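Local structure of putative phosphomethylpyrimidine kinase (Bacteroides thetaiotaomicron, 3MBH) at residues A[166-171]-A[206-211]; A[200-205]-A[239-244]; A[237-240]-A[246-249]. The protein probably catalyses the ATP-dependent phosphorylation of pyridoxal, as a pyridoxal kinase of the ribokinase superfamily, and is seen here with pyridoxal bound. All coordinates share one frame; numbering follows the deposited sequence.

Contact 1. Residues A[166-171]-A[206-211]; sequences ELKEYL and NRYWKV
K168 lays its aliphatic chain across one face of the Y208 ring, the two side chains running roughly perpendicular to each other. The hydrocarbon part does most of the touching. CE of K168 stands 3.6 Å from the centroid of the Y208 ring, a CH-pi contact over the face, with CG and CD1 of Y208 both 3.5 Å from CE of K168. Nearer the helix, CG of K168 reaches CD2 of Y208 at 3.6 Å, while CB of K168 borders CE2. The chain can meet the ring at both levels because it bends at its third torsion (chi3 81°), which bows CD away and returns CE to the ring.

The charged end adds a cation-pi interaction of modest quality: NZ of K168 lies 4.7 Å from the centroid of the Y208 ring and 27° off its normal, hence off-centre. The methylene contact is therefore the tighter of the two, with the ammonium lying toward the margin of the ring.

Helix 164-176 here packs against strand 207-213 of the central mixed sheet, as outer helices cover the sheet in this alpha/beta kinase fold of the ribokinase clan. At the start of the strand, N206 and R207 both face N202, making a G1 beta bulge in the hairpin with strand 195-202.

Apolar packing completes the contact from another direction. L171 brings CD1 to the edge of the Y208 ring, near its plane, at 4.0 Å from CD2 of Y208; the leucine and tyrosine side chains run antiparallel alongside one another. L171 also packs on Y199 and Y201 of the adjacent strand and on V182 and I184 of strand 181-189, and the rings of Y201 and Y208 meet with their planes at about 35°.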
# COMPACT_ATOMS: atom_id res chain seq x y z
N GLU A 166 -13.91 40.84 -0.34
CA GLU A 166 -14.66 40.88 0.92
C GLU A 166 -14.36 39.66 1.81
O GLU A 166 -14.29 39.79 3.05
CB GLU A 166 -16.18 40.98 0.67
CG GLU A 166 -16.65 42.24 -0.14
CD GLU A 166 -18.12 42.15 -0.54
OE1 GLU A 166 -18.57 41.06 -0.94
OE2 GLU A 166 -18.85 43.15 -0.40
N LEU A 167 -14.18 38.49 1.20
CA LEU A 167 -13.81 37.32 1.98
C LEU A 167 -12.44 37.50 2.60
O LEU A 167 -12.26 37.11 3.74
CB LEU A 167 -13.90 36.03 1.16
CG LEU A 167 -15.39 35.75 0.91
CD1 LEU A 167 -15.61 35.23 -0.47
CD2 LEU A 167 -15.98 34.82 1.94
N LYS A 168 -11.51 38.13 1.89
CA LYS A 168 -10.19 38.44 2.47
C LYS A 168 -10.31 39.32 3.72
O LYS A 168 -9.65 39.09 4.74
CB LYS A 168 -9.26 39.08 1.43
CG LYS A 168 -8.76 38.09 0.37
CD LYS A 168 -7.86 38.71 -0.70
CE LYS A 168 -6.40 38.90 -0.26
NZ LYS A 168 -5.50 39.61 -1.30
N GLU A 169 -11.17 40.34 3.63
CA GLU A 169 -11.44 41.22 4.77
C GLU A 169 -12.07 40.43 5.91
O GLU A 169 -11.67 40.60 7.04
CB GLU A 169 -12.32 42.43 4.38
CG GLU A 169 -11.83 43.85 4.86
CD GLU A 169 -11.58 43.97 6.40
OE1 GLU A 169 -10.63 43.30 6.91
OE2 GLU A 169 -12.31 44.76 7.09
N TYR A 170 -13.03 39.55 5.66
CA TYR A 170 -13.59 38.78 6.77
C TYR A 170 -12.51 37.91 7.46
O TYR A 170 -12.48 37.76 8.68
CB TYR A 170 -14.71 37.86 6.30
CG TYR A 170 -15.87 38.48 5.57
CD1 TYR A 170 -16.49 39.64 6.02
CD2 TYR A 170 -16.43 37.83 4.46
CE1 TYR A 170 -17.60 40.18 5.34
CE2 TYR A 170 -17.53 38.37 3.77
CZ TYR A 170 -18.10 39.54 4.21
OH TYR A 170 -19.20 40.05 3.51
N LEU A 171 -11.65 37.30 6.65
CA LEU A 171 -10.56 36.43 7.18
C LEU A 171 -9.67 37.23 8.15
O LEU A 171 -9.37 36.80 9.24
CB LEU A 171 -9.75 35.84 6.02
CG LEU A 171 -10.41 34.70 5.24
CD1 LEU A 171 -9.68 34.57 3.96
CD2 LEU A 171 -10.40 33.33 6.00
N ASN A 206 1.24 36.03 6.21
CA ASN A 206 0.20 36.95 5.72
C ASN A 206 -0.25 36.51 4.34
O ASN A 206 -0.33 37.30 3.43
CB ASN A 206 0.72 38.39 5.71
CG ASN A 206 -0.36 39.44 5.33
OD1 ASN A 206 -1.45 39.49 5.86
ND2 ASN A 206 0.01 40.31 4.41
N ARG A 207 -0.54 35.21 4.20
CA ARG A 207 -0.97 34.65 2.92
C ARG A 207 -2.45 34.27 2.95
O ARG A 207 -2.97 33.85 3.99
CB ARG A 207 -0.09 33.44 2.51
CG ARG A 207 1.34 33.80 2.20
CD ARG A 207 2.07 32.63 1.62
NE ARG A 207 3.47 32.88 1.34
CZ ARG A 207 4.46 32.76 2.24
NH1 ARG A 207 4.24 32.42 3.51
NH2 ARG A 207 5.70 32.98 1.86
N TYR A 208 -3.10 34.41 1.80
CA TYR A 208 -4.52 34.09 1.57
C TYR A 208 -4.63 33.00 0.52
O TYR A 208 -3.96 33.07 -0.51
CB TYR A 208 -5.25 35.33 1.02
CG TYR A 208 -5.32 36.47 1.99
CD1 TYR A 208 -4.28 37.42 2.09
CD2 TYR A 208 -6.46 36.66 2.78
CE1 TYR A 208 -4.35 38.46 3.00
CE2 TYR A 208 -6.53 37.69 3.67
CZ TYR A 208 -5.48 38.58 3.80
OH TYR A 208 -5.62 39.60 4.71
N TRP A 209 -5.49 32.02 0.75
CA TRP A 209 -5.64 30.88 -0.12
C TRP A 209 -7.08 30.67 -0.49
O TRP A 209 -7.95 30.93 0.30
CB TRP A 209 -5.17 29.61 0.59
CG TRP A 209 -3.78 29.71 1.03
CD1 TRP A 209 -3.34 30.08 2.26
CD2 TRP A 209 -2.61 29.50 0.23
NE1 TRP A 209 -1.96 30.12 2.27
CE2 TRP A 209 -1.50 29.72 1.04
CE3 TRP A 209 -2.41 29.11 -1.09
CZ2 TRP A 209 -0.19 29.60 0.57
CZ3 TRP A 209 -1.11 28.99 -1.55
CH2 TRP A 209 -0.02 29.26 -0.72
N LYS A 210 -7.30 30.10 -1.66
CA LYS A 210 -8.61 29.67 -2.07
C LYS A 210 -8.56 28.31 -2.78
O LYS A 210 -7.63 28.01 -3.55
CB LYS A 210 -9.18 30.73 -3.01
CG LYS A 210 -10.54 30.42 -3.67
CD LYS A 210 -10.96 31.59 -4.58
CE LYS A 210 -12.24 31.36 -5.37
NZ LYS A 210 -12.65 32.59 -6.18
N VAL A 211 -9.57 27.50 -2.57
CA VAL A 211 -9.69 26.25 -3.32
C VAL A 211 -11.15 26.06 -3.68
O VAL A 211 -12.01 26.36 -2.89
CB VAL A 211 -9.09 25.08 -2.51
CG1 VAL A 211 -9.78 24.91 -1.18
CG2 VAL A 211 -9.08 23.81 -3.30

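Contact 2. Residues A[200-205]-A[239-244]; sequences AYNRQG and DSLPMA
L241 sends a single methyl, CD2, between two side chains of the strand end: it lies 4.0 Å from CB of A200 and 3.9 Å from CB of N202. A200 and N202, two residues apart on the strand, point their CB atoms to the same side of the sheet, and CD2 of L241 meets both, with the carbonyl O of Y201 at 4.1 Å from it. Two torsions of the leucine account for this reach: the first, with CG anti to the backbone N (chi1 170°), sends CG out from the first turn of the helix towards the strand, and the second (chi2 58°) sets where CD2 points. V181 and I183 of strand 181-189 also touch L241, extending its apolar surroundings across the sheet.

The arrangement is the packing of a helix start on a beta-sheet face, joining helix 241-257 to strand 195-202 within the alpha/beta fold. S240 occupies the N-cap position, and its OG accepts from the backbone N of M243, a selenomethionine here, at 3.2 Å. The hydroxyl thus satisfies an amide of the opening turn while the next residue, L241, meets the sheet.

On the strand side, N202 meets the leucine through CB, while its OD1 is engaged elsewhere. With CG swung opposite the backbone N, OD1 of N202 accepts from the backbone N of Q204 at 3.1 Å, closing an Asx turn where the strand ends. That bond is bent, and the donor stands 49° out of the carbonyl plane; OD1 also accepts from NE2 of Q180.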
# COMPACT_ATOMS: atom_id res chain seq x y z
N ALA A 200 -8.86 30.79 3.06
CA ALA A 200 -8.05 30.70 4.29
C ALA A 200 -7.03 31.83 4.34
O ALA A 200 -6.60 32.41 3.29
CB ALA A 200 -7.34 29.36 4.39
N TYR A 201 -6.64 32.14 5.56
CA TYR A 201 -5.64 33.15 5.83
C TYR A 201 -4.68 32.63 6.91
O TYR A 201 -5.08 32.00 7.85
CB TYR A 201 -6.31 34.45 6.21
CG TYR A 201 -5.36 35.47 6.69
CD1 TYR A 201 -4.53 36.10 5.82
CD2 TYR A 201 -5.29 35.82 8.04
CE1 TYR A 201 -3.61 37.03 6.23
CE2 TYR A 201 -4.39 36.75 8.48
CZ TYR A 201 -3.57 37.37 7.57
OH TYR A 201 -2.67 38.30 7.94
N ASN A 202 -3.40 32.89 6.73
CA ASN A 202 -2.37 32.54 7.72
C ASN A 202 -1.70 33.86 8.06
O ASN A 202 -1.04 34.48 7.21
CB ASN A 202 -1.35 31.54 7.14
CG ASN A 202 -0.48 30.92 8.19
OD1 ASN A 202 -0.41 31.41 9.31
ND2 ASN A 202 0.17 29.84 7.85
N ARG A 203 -1.87 34.28 9.29
CA ARG A 203 -1.27 35.55 9.72
C ARG A 203 0.26 35.41 9.64
O ARG A 203 0.96 36.35 9.33
CB ARG A 203 -1.72 35.90 11.15
CG ARG A 203 -1.28 37.33 11.62
CD ARG A 203 -1.91 37.69 12.99
NE ARG A 203 -1.69 36.64 14.00
CZ ARG A 203 -2.63 36.09 14.80
NH1 ARG A 203 -3.90 36.51 14.77
NH2 ARG A 203 -2.29 35.12 15.67
N GLN A 204 0.77 34.20 9.87
CA GLN A 204 2.18 33.99 9.74
C GLN A 204 2.54 33.87 8.25
O GLN A 204 2.32 32.81 7.64
CB GLN A 204 2.56 32.75 10.48
CG GLN A 204 3.98 32.43 10.34
CD GLN A 204 4.87 33.26 11.22
OE1 GLN A 204 4.50 33.64 12.37
NE2 GLN A 204 6.08 33.54 10.71
N GLY A 205 3.16 34.91 7.71
CA GLY A 205 3.45 35.01 6.29
C GLY A 205 2.39 35.82 5.56
O GLY A 205 2.61 36.25 4.42
N ASP A 239 2.21 19.45 7.65
CA ASP A 239 1.85 19.92 6.30
C ASP A 239 1.65 21.43 6.38
O ASP A 239 1.28 21.98 7.43
CB ASP A 239 0.60 19.26 5.74
CG ASP A 239 0.71 17.74 5.59
OD1 ASP A 239 1.81 17.20 5.71
OD2 ASP A 239 -0.35 17.07 5.44
N SER A 240 1.92 22.12 5.28
CA SER A 240 1.56 23.52 5.13
C SER A 240 0.03 23.71 5.07
O SER A 240 -0.71 22.74 4.82
CB SER A 240 2.15 24.07 3.82
OG SER A 240 1.40 23.58 2.73
N LEU A 241 -0.42 24.95 5.28
CA LEU A 241 -1.84 25.26 5.26
C LEU A 241 -2.45 24.90 3.89
O LEU A 241 -3.42 24.22 3.85
CB LEU A 241 -2.11 26.73 5.62
CG LEU A 241 -3.56 27.25 5.40
CD1 LEU A 241 -4.54 26.41 6.24
CD2 LEU A 241 -3.65 28.77 5.76
N PRO A 242 -1.83 25.32 2.77
CA PRO A 242 -2.49 25.00 1.50
C PRO A 242 -2.54 23.48 1.27
O PRO A 242 -3.52 22.98 0.71
CB PRO A 242 -1.64 25.75 0.45
CG PRO A 242 -0.35 26.05 1.12
CD PRO A 242 -0.64 26.16 2.58
N MSE A 243 -1.51 22.75 1.74
CA MSE A 243 -1.54 21.30 1.62
C MSE A 243 -2.68 20.69 2.46
O MSE A 243 -3.36 19.79 1.98
CB MSE A 243 -0.19 20.67 1.98
CG MSE A 243 -0.24 19.16 2.11
SE MSE A 243 -0.33 18.37 0.33
CE MSE A 243 1.55 18.70 -0.22
N ALA A 244 -2.89 21.23 3.68
CA ALA A 244 -4.00 20.80 4.55
C ALA A 244 -5.32 21.00 3.86
O ALA A 244 -6.17 20.11 3.85
CB ALA A 244 -3.97 21.54 5.89

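Contact 3. Residues A[237-240]-A[246-249]; sequences QGDS and DRAT
R247 reaches from its helix to the loop residues Q237 and D239, and its side chain can be followed outward from CB. CB and CG run away from the helix, with CG set beside the backbone N and opposite the carbonyl carbon. CD is the first atom to meet the loop, 3.2 Å from OD2 of D239. A turn about the CG-CD bond (chi3 67°) bends the chain and swings NE and the guanidinium round, bringing NH1 up to both acceptors.

NH1 is gripped twice. It donates to OD2 of D239 at 2.7 Å, a salt bridge in which the carboxylate uses its syn lone pair, and to OE1 of Q237, also at 2.7 Å and nearly straight (171°). Both acceptors lie close to the guanidinium plane, although the carboxylate itself is turned 50° from it.

The loop is a tight helix-to-helix connection: G238, with positive phi, ends helix 223-236 in a Schellman motif, and S240 caps helix 241-257. R247, almost two turns into that second helix, ties back to the linker that precedes it.

The other terminal nitrogen, NH2, donates to a water at 3.0 Å that also accepts from NE2 of Q237, so amide and guanidinium are bridged by a direct bond and by a shared water. NH2 further donates to the carbonyl O of L279, next to D280, which binds zinc in a crystal structure of this protein, though none is bound to this chain here. OD2 of D239 has a second partner in S234, while its OD1 forms a salt bridge with K274 of a second subunit.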
# COMPACT_ATOMS: atom_id res chain seq x y z
N GLN A 237 0.79 16.78 11.29
CA GLN A 237 1.83 16.04 10.57
C GLN A 237 2.92 16.99 9.95
O GLN A 237 3.86 16.53 9.31
CB GLN A 237 1.23 15.13 9.49
CG GLN A 237 0.46 13.97 10.03
CD GLN A 237 -0.20 13.18 8.95
OE1 GLN A 237 -0.19 13.60 7.80
NE2 GLN A 237 -0.78 12.02 9.30
N GLY A 238 2.79 18.30 10.12
CA GLY A 238 3.76 19.27 9.56
C GLY A 238 3.42 19.72 8.14
O GLY A 238 4.28 20.30 7.46
N ASP A 239 2.21 19.45 7.65
CA ASP A 239 1.85 19.92 6.30
C ASP A 239 1.65 21.43 6.38
O ASP A 239 1.28 21.98 7.43
CB ASP A 239 0.60 19.26 5.74
CG ASP A 239 0.71 17.74 5.59
OD1 ASP A 239 1.81 17.20 5.71
OD2 ASP A 239 -0.35 17.07 5.44
N SER A 240 1.92 22.12 5.28
CA SER A 240 1.56 23.52 5.13
C SER A 240 0.03 23.71 5.07
O SER A 240 -0.71 22.74 4.82
CB SER A 240 2.15 24.07 3.82
OG SER A 240 1.40 23.58 2.73
N ASP A 246 -5.94 21.10 0.62
CA ASP A 246 -6.05 20.11 -0.47
C ASP A 246 -6.38 18.73 0.03
O ASP A 246 -7.29 18.09 -0.49
CB ASP A 246 -4.76 20.09 -1.30
CG ASP A 246 -4.70 21.29 -2.27
OD1 ASP A 246 -5.69 21.45 -3.02
OD2 ASP A 246 -3.72 22.05 -2.27
N ARG A 247 -5.69 18.29 1.09
CA ARG A 247 -5.97 16.99 1.67
C ARG A 247 -7.41 16.92 2.15
O ARG A 247 -8.09 15.93 1.88
CB ARG A 247 -5.01 16.69 2.81
CG ARG A 247 -3.60 16.53 2.36
CD ARG A 247 -2.66 16.01 3.48
NE ARG A 247 -2.97 14.66 3.90
CZ ARG A 247 -2.41 14.06 4.93
NH1 ARG A 247 -1.52 14.69 5.68
NH2 ARG A 247 -2.75 12.79 5.21
N ALA A 248 -7.88 17.95 2.88
CA ALA A 248 -9.25 17.97 3.45
C ALA A 248 -10.32 17.98 2.35
O ALA A 248 -11.23 17.16 2.38
CB ALA A 248 -9.46 19.12 4.41
N THR A 249 -10.16 18.83 1.34
CA THR A 249 -11.16 18.93 0.30
C THR A 249 -11.21 17.66 -0.59
O THR A 249 -12.29 17.22 -0.98
CB THR A 249 -10.99 20.23 -0.52
OG1 THR A 249 -9.64 20.37 -1.00
CG2 THR A 249 -11.37 21.48 0.38
O HOH W 1 -2.18 10.53 7.07

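Overall arrangement
Contact 2 is the buried one, contact 1 is partly buried and contact 3 lies at the surface, and the chemistry follows that order. Contact 2 is apolar packing; contact 1 mixes hydrocarbon with an off-centre charge over an aromatic ring; contact 3 depends on charged and polar hydrogen bonds with a water. Contact 1 sets helix 164-176 against strand 207-213 and contact 2 sets helix 241-257 against the adjacent antiparallel strand 195-202, though each helix touches both strands; N206 OD1 and Y201 OH join the two contacts in a probable hydrogen bond. Contacts 2 and 3 share D239, S240 and helix 241-257. V211 packs on T249, linking contacts 1 and 3, and all three reach the second subunit.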